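Local structure of DNA repair protein RecO (Deinococcus radiodurans, 1U5K) at residues Phe221-Val224 with Val229-Trp232; His93-Phe98 with Trp131-Met136. The protein is probably involved in DNA repair and in recombination by the RecF pathway, and binds a zinc ion. All coordinates share one frame; numbering follows the deposited sequence.

Interaction 1 of 2, residues Phe221-Val224 with Val229-Trp232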
ATOM      1  N   PHE A 221       7.241  -0.315 -15.661  1.00 21.41           N
ATOM      2  CA  PHE A 221       7.937   0.888 -16.082  1.00 20.74           C
ATOM      3  C   PHE A 221       8.037   1.914 -14.958  1.00 21.49           C
ATOM      4  O   PHE A 221       9.134   2.404 -14.692  1.00 21.46           O
ATOM      5  CB  PHE A 221       7.244   1.494 -17.307  1.00 21.77           C
ATOM      6  CG  PHE A 221       7.902   2.735 -17.834  1.00 21.06           C
ATOM      7  CD1 PHE A 221       9.109   2.676 -18.499  1.00 22.56           C
ATOM      8  CD2 PHE A 221       7.336   3.970 -17.631  1.00 24.60           C
ATOM      9  CE1 PHE A 221       9.705   3.819 -19.012  1.00 20.07           C
ATOM     10  CE2 PHE A 221       7.940   5.120 -18.120  1.00 24.39           C
ATOM     11  CZ  PHE A 221       9.123   5.036 -18.810  1.00 26.09           C
ATOM     12  N   VAL A 222       6.919   2.246 -14.315  1.00 21.22           N
ATOM     13  CA  VAL A 222       6.905   3.293 -13.298  1.00 22.69           C
ATOM     14  C   VAL A 222       7.766   2.910 -12.085  1.00 23.59           C
ATOM     15  O   VAL A 222       8.522   3.724 -11.564  1.00 24.80           O
ATOM     16  CB  VAL A 222       5.475   3.734 -12.913  1.00 22.90           C
ATOM     17  CG1 VAL A 222       5.496   4.621 -11.684  1.00 22.93           C
ATOM     18  CG2 VAL A 222       4.789   4.459 -14.064  1.00 24.35           C
ATOM     19  N   THR A 223       7.643   1.672 -11.638  1.00 23.87           N
ATOM     20  CA  THR A 223       8.370   1.130 -10.507  1.00 27.09           C
ATOM     21  C   THR A 223       9.861   1.064 -10.818  1.00 26.43           C
ATOM     22  O   THR A 223      10.649   1.326  -9.926  1.00 27.19           O
ATOM     23  CB  THR A 223       7.822  -0.267 -10.151  1.00 28.13           C
ATOM     24  OG1 THR A 223       6.503  -0.129  -9.592  1.00 32.31           O
ATOM     25  CG2 THR A 223       8.583  -0.831  -8.954  1.00 34.33           C
ATOM     26  N   VAL A 224      10.273   0.731 -12.040  1.00 25.32           N
ATOM     27  CA  VAL A 224      11.696   0.754 -12.370  1.00 25.49           C
ATOM     28  C   VAL A 224      12.214   2.187 -12.482  1.00 25.03           C
ATOM     29  O   VAL A 224      13.307   2.475 -12.017  1.00 25.99           O
ATOM     30  CB  VAL A 224      12.012  -0.061 -13.627  1.00 24.61           C
ATOM     31  CG1 VAL A 224      13.450   0.171 -14.113  1.00 28.03           C
ATOM     32  CG2 VAL A 224      11.737  -1.517 -13.339  1.00 26.20           C
ATOM     33  N   VAL A 229       7.397   3.340  -3.021  1.00 35.66           N
ATOM     34  CA  VAL A 229       6.717   2.104  -2.654  1.00 35.49           C
ATOM     35  C   VAL A 229       5.680   1.726  -3.706  1.00 33.47           C
ATOM     36  O   VAL A 229       5.275   0.577  -3.822  1.00 34.90           O
ATOM     37  CB  VAL A 229       5.987   2.268  -1.304  1.00 35.99           C
ATOM     38  CG1 VAL A 229       7.003   2.681  -0.238  1.00 36.58           C
ATOM     39  CG2 VAL A 229       4.779   3.251  -1.411  1.00 34.51           C
ATOM     40  N   HIS A 230       5.176   2.712  -4.437  1.00 31.46           N
ATOM     41  CA  HIS A 230       4.192   2.425  -5.478  1.00 27.49           C
ATOM     42  C   HIS A 230       3.022   1.591  -4.942  1.00 26.44           C
ATOM     43  O   HIS A 230       2.573   0.600  -5.524  1.00 23.39           O
ATOM     44  CB  HIS A 230       4.902   1.843  -6.706  1.00 26.64           C
ATOM     45  CG  HIS A 230       5.867   2.812  -7.321  1.00 25.33           C
ATOM     46  ND1 HIS A 230       5.462   4.004  -7.874  1.00 25.49           N
ATOM     47  CD2 HIS A 230       7.221   2.829  -7.346  1.00 27.48           C
ATOM     48  CE1 HIS A 230       6.519   4.706  -8.234  1.00 26.59           C
ATOM     49  NE2 HIS A 230       7.598   4.006  -7.941  1.00 25.87           N
ATOM     50  N   SER A 231       2.500   2.070  -3.818  1.00 25.41           N
ATOM     51  CA  SER A 231       1.259   1.580  -3.226  1.00 23.68           C
ATOM     52  C   SER A 231       0.019   1.784  -4.099  1.00 22.33           C
ATOM     53  O   SER A 231      -1.042   1.189  -3.919  1.00 23.22           O
ATOM     54  CB  SER A 231       1.097   2.195  -1.835  1.00 23.10           C
ATOM     55  OG  SER A 231       1.024   3.610  -1.854  1.00 22.72           O
ATOM     56  N   TRP A 232       0.101   2.696  -5.050  1.00 22.09           N
ATOM     57  CA  TRP A 232      -0.980   2.899  -5.999  1.00 22.19           C
ATOM     58  C   TRP A 232      -1.309   1.642  -6.778  1.00 22.91           C
ATOM     59  O   TRP A 232      -2.407   1.504  -7.309  1.00 23.14           O
ATOM     60  CB  TRP A 232      -0.621   4.032  -6.960  1.00 23.31           C
ATOM     61  CG  TRP A 232       0.540   3.760  -7.845  1.00 21.85           C
ATOM     62  CD1 TRP A 232       1.830   4.094  -7.598  1.00 23.29           C
ATOM     63  CD2 TRP A 232       0.520   3.114  -9.124  1.00 17.57           C
ATOM     64  NE1 TRP A 232       2.630   3.659  -8.624  1.00 21.24           N
ATOM     65  CE2 TRP A 232       1.849   3.069  -9.585  1.00 22.52           C
ATOM     66  CE3 TRP A 232      -0.477   2.570  -9.933  1.00 24.82           C
ATOM     67  CZ2 TRP A 232       2.196   2.525 -10.824  1.00 21.28           C
ATOM     68  CZ3 TRP A 232      -0.129   2.014 -11.167  1.00 22.14           C
ATOM     69  CH2 TRP A 232       1.201   1.973 -11.587  1.00 19.44           C
TER

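Interaction 2 of 2, residues His93-Phe98 with Trp131-Met136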
ATOM      1  N   HIS A  93      -9.607   7.199  -7.495  1.00 21.08           N
ATOM      2  CA  HIS A  93      -8.658   6.894  -6.432  1.00 20.76           C
ATOM      3  C   HIS A  93      -7.317   6.409  -6.991  1.00 20.86           C
ATOM      4  O   HIS A  93      -6.265   6.839  -6.534  1.00 21.50           O
ATOM      5  CB  HIS A  93      -9.318   5.854  -5.557  1.00 20.97           C
ATOM      6  CG  HIS A  93      -8.680   5.614  -4.226  1.00 21.95           C
ATOM      7  ND1 HIS A  93      -7.947   6.566  -3.554  1.00 29.28           N
ATOM      8  CD2 HIS A  93      -8.735   4.535  -3.411  1.00 23.54           C
ATOM      9  CE1 HIS A  93      -7.559   6.077  -2.391  1.00 26.29           C
ATOM     10  NE2 HIS A  93      -7.996   4.836  -2.295  1.00 26.63           N
ATOM     11  N   LEU A  94      -7.363   5.554  -8.004  1.00 20.50           N
ATOM     12  CA  LEU A  94      -6.173   5.165  -8.739  1.00 20.91           C
ATOM     13  C   LEU A  94      -5.444   6.376  -9.330  1.00 20.91           C
ATOM     14  O   LEU A  94      -4.236   6.494  -9.155  1.00 20.17           O
ATOM     15  CB  LEU A  94      -6.505   4.120  -9.797  1.00 20.54           C
ATOM     16  CG  LEU A  94      -5.428   3.699 -10.791  1.00 21.34           C
ATOM     17  CD1 LEU A  94      -4.198   3.189 -10.071  1.00 25.79           C
ATOM     18  CD2 LEU A  94      -6.004   2.626 -11.688  1.00 23.22           C
ATOM     19  N   MET A  95      -6.144   7.264 -10.027  1.00 20.70           N
ATOM     20  CA  MET A  95      -5.475   8.415 -10.644  1.00 20.22           C
ATOM     21  C   MET A  95      -4.801   9.240  -9.555  1.00 20.33           C
ATOM     22  O   MET A  95      -3.690   9.706  -9.776  1.00 20.45           O
ATOM     23  CB  MET A  95      -6.440   9.309 -11.412  1.00 19.38           C
ATOM     24  CG  MET A  95      -7.043   8.568 -12.596  1.00 20.46           C
ATOM     25  SD  MET A  95      -5.874   8.053 -13.842  1.00 24.29           S
ATOM     26  CE  MET A  95      -5.352   6.521 -13.265  1.00 37.61           C
ATOM     27  N   ALA A  96      -5.476   9.417  -8.422  1.00 19.72           N
ATOM     28  CA  ALA A  96      -4.955  10.236  -7.339  1.00 20.63           C
ATOM     29  C   ALA A  96      -3.627   9.697  -6.796  1.00 19.97           C
ATOM     30  O   ALA A  96      -2.638  10.430  -6.725  1.00 18.66           O
ATOM     31  CB  ALA A  96      -5.973  10.408  -6.248  1.00 20.74           C
ATOM     32  N   GLU A  97      -3.609   8.417  -6.438  1.00 19.62           N
ATOM     33  CA  GLU A  97      -2.421   7.803  -5.843  1.00 20.30           C
ATOM     34  C   GLU A  97      -1.328   7.618  -6.904  1.00 20.61           C
ATOM     35  O   GLU A  97      -0.140   7.795  -6.651  1.00 19.29           O
ATOM     36  CB  GLU A  97      -2.790   6.499  -5.123  1.00 20.33           C
ATOM     37  CG  GLU A  97      -3.632   6.703  -3.868  1.00 20.02           C
ATOM     38  CD  GLU A  97      -2.855   7.311  -2.705  1.00 24.79           C
ATOM     39  OE1 GLU A  97      -1.608   7.442  -2.757  1.00 23.26           O
ATOM     40  OE2 GLU A  97      -3.501   7.644  -1.694  1.00 25.58           O
ATOM     41  N   PHE A  98      -1.729   7.363  -8.146  1.00 21.57           N
ATOM     42  CA  PHE A  98      -0.771   7.197  -9.225  1.00 21.35           C
ATOM     43  C   PHE A  98      -0.073   8.523  -9.493  1.00 21.45           C
ATOM     44  O   PHE A  98       1.159   8.577  -9.580  1.00 19.27           O
ATOM     45  CB  PHE A  98      -1.458   6.721 -10.510  1.00 21.65           C
ATOM     46  CG  PHE A  98      -0.560   6.726 -11.711  1.00 20.72           C
ATOM     47  CD1 PHE A  98       0.366   5.717 -11.927  1.00 19.19           C
ATOM     48  CD2 PHE A  98      -0.643   7.757 -12.630  1.00 21.07           C
ATOM     49  CE1 PHE A  98       1.194   5.741 -13.068  1.00 17.70           C
ATOM     50  CE2 PHE A  98       0.157   7.769 -13.763  1.00 22.45           C
ATOM     51  CZ  PHE A  98       1.092   6.776 -13.963  1.00 22.44           C
ATOM     52  N   TRP A 131     -10.820   2.838 -19.168  1.00 25.31           N
ATOM     53  CA  TRP A 131     -10.118   3.294 -20.357  1.00 25.52           C
ATOM     54  C   TRP A 131      -9.629   4.733 -20.165  1.00 25.54           C
ATOM     55  O   TRP A 131      -8.530   5.094 -20.602  1.00 25.75           O
ATOM     56  CB  TRP A 131     -10.933   3.153 -21.651  1.00 26.23           C
ATOM     57  CG  TRP A 131     -10.117   3.477 -22.856  1.00 23.10           C
ATOM     58  CD1 TRP A 131     -10.341   4.480 -23.740  1.00 25.74           C
ATOM     59  CD2 TRP A 131      -8.926   2.817 -23.297  1.00 27.48           C
ATOM     60  NE1 TRP A 131      -9.353   4.500 -24.692  1.00 26.54           N
ATOM     61  CE2 TRP A 131      -8.478   3.479 -24.456  1.00 26.02           C
ATOM     62  CE3 TRP A 131      -8.186   1.723 -22.829  1.00 28.17           C
ATOM     63  CZ2 TRP A 131      -7.324   3.101 -25.147  1.00 24.52           C
ATOM     64  CZ3 TRP A 131      -7.032   1.378 -23.481  1.00 24.95           C
ATOM     65  CH2 TRP A 131      -6.630   2.038 -24.653  1.00 24.65           C
ATOM     66  N   VAL A 132     -10.446   5.564 -19.530  1.00 24.10           N
ATOM     67  CA  VAL A 132      -9.998   6.917 -19.195  1.00 24.31           C
ATOM     68  C   VAL A 132      -8.711   6.826 -18.369  1.00 23.27           C
ATOM     69  O   VAL A 132      -7.727   7.513 -18.646  1.00 23.05           O
ATOM     70  CB  VAL A 132     -11.083   7.716 -18.458  1.00 24.08           C
ATOM     71  CG1 VAL A 132     -10.626   9.112 -18.085  1.00 23.19           C
ATOM     72  CG2 VAL A 132     -12.349   7.855 -19.316  1.00 28.36           C
ATOM     73  N   ALA A 133      -8.708   5.965 -17.359  1.00 23.38           N
ATOM     74  CA  ALA A 133      -7.558   5.878 -16.462  1.00 22.60           C
ATOM     75  C   ALA A 133      -6.313   5.343 -17.157  1.00 23.03           C
ATOM     76  O   ALA A 133      -5.232   5.878 -16.922  1.00 22.83           O
ATOM     77  CB  ALA A 133      -7.897   5.053 -15.222  1.00 23.07           C
ATOM     78  N   LEU A 134      -6.447   4.333 -18.015  1.00 22.17           N
ATOM     79  CA  LEU A 134      -5.342   3.856 -18.832  1.00 22.41           C
ATOM     80  C   LEU A 134      -4.736   4.980 -19.658  1.00 22.60           C
ATOM     81  O   LEU A 134      -3.530   5.231 -19.635  1.00 22.26           O
ATOM     82  CB  LEU A 134      -5.703   2.672 -19.731  1.00 23.02           C
ATOM     83  CG  LEU A 134      -5.487   1.322 -19.075  1.00 23.56           C
ATOM     84  CD1 LEU A 134      -6.105   0.253 -19.939  1.00 24.21           C
ATOM     85  CD2 LEU A 134      -4.025   1.010 -18.710  1.00 25.01           C
ATOM     86  N   VAL A 135      -5.600   5.689 -20.365  1.00 22.79           N
ATOM     87  CA  VAL A 135      -5.172   6.734 -21.278  1.00 23.12           C
ATOM     88  C   VAL A 135      -4.472   7.867 -20.543  1.00 23.53           C
ATOM     89  O   VAL A 135      -3.410   8.309 -20.962  1.00 23.82           O
ATOM     90  CB  VAL A 135      -6.351   7.254 -22.117  1.00 23.16           C
ATOM     91  CG1 VAL A 135      -5.979   8.522 -22.841  1.00 23.99           C
ATOM     92  CG2 VAL A 135      -6.763   6.176 -23.082  1.00 25.08           C
ATOM     93  N   MET A 136      -5.055   8.285 -19.426  1.00 23.81           N
ATOM     94  CA  MET A 136      -4.606   9.444 -18.679  1.00 23.84           C
ATOM     95  C   MET A 136      -3.325   9.114 -17.920  1.00 23.61           C
ATOM     96  O   MET A 136      -2.395   9.915 -17.874  1.00 23.08           O
ATOM     97  CB  MET A 136      -5.713   9.902 -17.726  1.00 24.79           C
ATOM     98  CG  MET A 136      -6.945  10.414 -18.480  1.00 29.29           C
ATOM     99  SD  MET A 136      -6.589  11.833 -19.495  1.00 39.59           S
ATOM    100  CE  MET A 136      -6.644  13.028 -18.364  1.00 40.70           C
TER

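Interaction 1 of 2, residues Phe221-Val224 with Val229-Trp232
Val-222, on helix 211-225, is the first residue of its segment to reach the returning chain. Its CG1 methyl, anti to the backbone N (chi1 169°), sits 3.6 Å from CE1 of His-230 and 4.0 Å from CZ2 of Trp-232, so one branch touches both rings, obliquely in each case. Thr-223 comes next and lies along the imidazole: its CA is 3.8 Å from His-230 CD2, its backbone N stands over a face of that ring, and its OG1 comes within 3.8 Å of His-230 CG. That OG1 is hydrogen-bonded to Glu-219 O, one turn back, so it meets the imidazole in van der Waals contact.

The imidazole is gripped at both nitrogens. Trp-232 NE1 donates to His-230 ND1 over 2.9 Å, with an N-H...N angle of 154°; ND1 lies nearly in the indole plane, whereas NE1 is tilted 18° out of the imidazole plane. NE2 is hydrogen-bonded to Val-226 O, in the turn that leaves the helix. Since ND1 accepts while NE2 faces a carbonyl oxygen, the histidine is probably neutral with its proton on NE2. Its bond to Val-226 O ties the returning chain to the end of the helix, and across the contact itself the segments meet by van der Waals packing.

Interaction 2 of 2, residues His93-Phe98 with Trp131-Met136
Met-95 and Ala-133 make the closest approach between segments 93-98 and 131-136, on helices 86-102 and 129-141, with the thioether of the methionine laid against the small residue. The methyl CE of Met-95 rests 3.5 Å from CB of Ala-133. Its sulfur reaches the backbone, SD lying 3.8 Å from Ala-133 CA. One turn further along the second helix, the same sulfur meets Met-136 near its root, at 4.3 Å from SD to CB. The rest of the Met-136 side chain leads away from the first helix, so the two methionines do not pair through their thioethers.

The shape of Met-95 accounts for this reach. Its CB points at the partner helix, CG stands beside the backbone N, and the chain then bends at both chi2 (-63°) and chi3 (87°), so that CE curls onto the alanine. Ala-133, with no side chain beyond CB, lets the methyl come down close to its backbone, and Met-95 and Ala-133 are also the pair whose CA atoms are nearest, 6.7 Å apart. The joint is buried and rests on van der Waals contact, the thioether also lying against the carbonyl oxygen of Ala-133.

Further out, helix 110-125 flanks both methionines: Met-95 touches Phe-116 and Ser-119, and Met-136 touches Leu-115 and Ser-119. Met-136 also packs on Val-198 of helix 198-203, while Leu-94 and Leu-134 both meet Trp-215 of helix 211-225. On helix 86-102, Glu-97 forms a salt bridge with Arg-14 of strand 5-17, tying the helical bundle to the sheet of the N-terminal OB-fold domain.

Helix 86-102 joins the two contacts, whose centres are 14 Å apart. While Met-95 serves interaction 2, other residues of the same helix receive interaction 1: Trp-232 CB lies 3.7 Å from Phe-98 N, and Trp-232 O is equally far from Leu-94 CD1. The Phe-98 and Trp-232 rings meet edge to face, and Val-222 CG2 comes within 3.9 Å of Phe-98 CE1. The chain after helix 211-225 thus packs onto the same helix that meets helix 129-141. Both contacts also reach the second subunit, through Ser-231 and Glu-97 among others. Neither lies at the zinc site of Cys-153, Cys-156, Cys-173 and Cys-176.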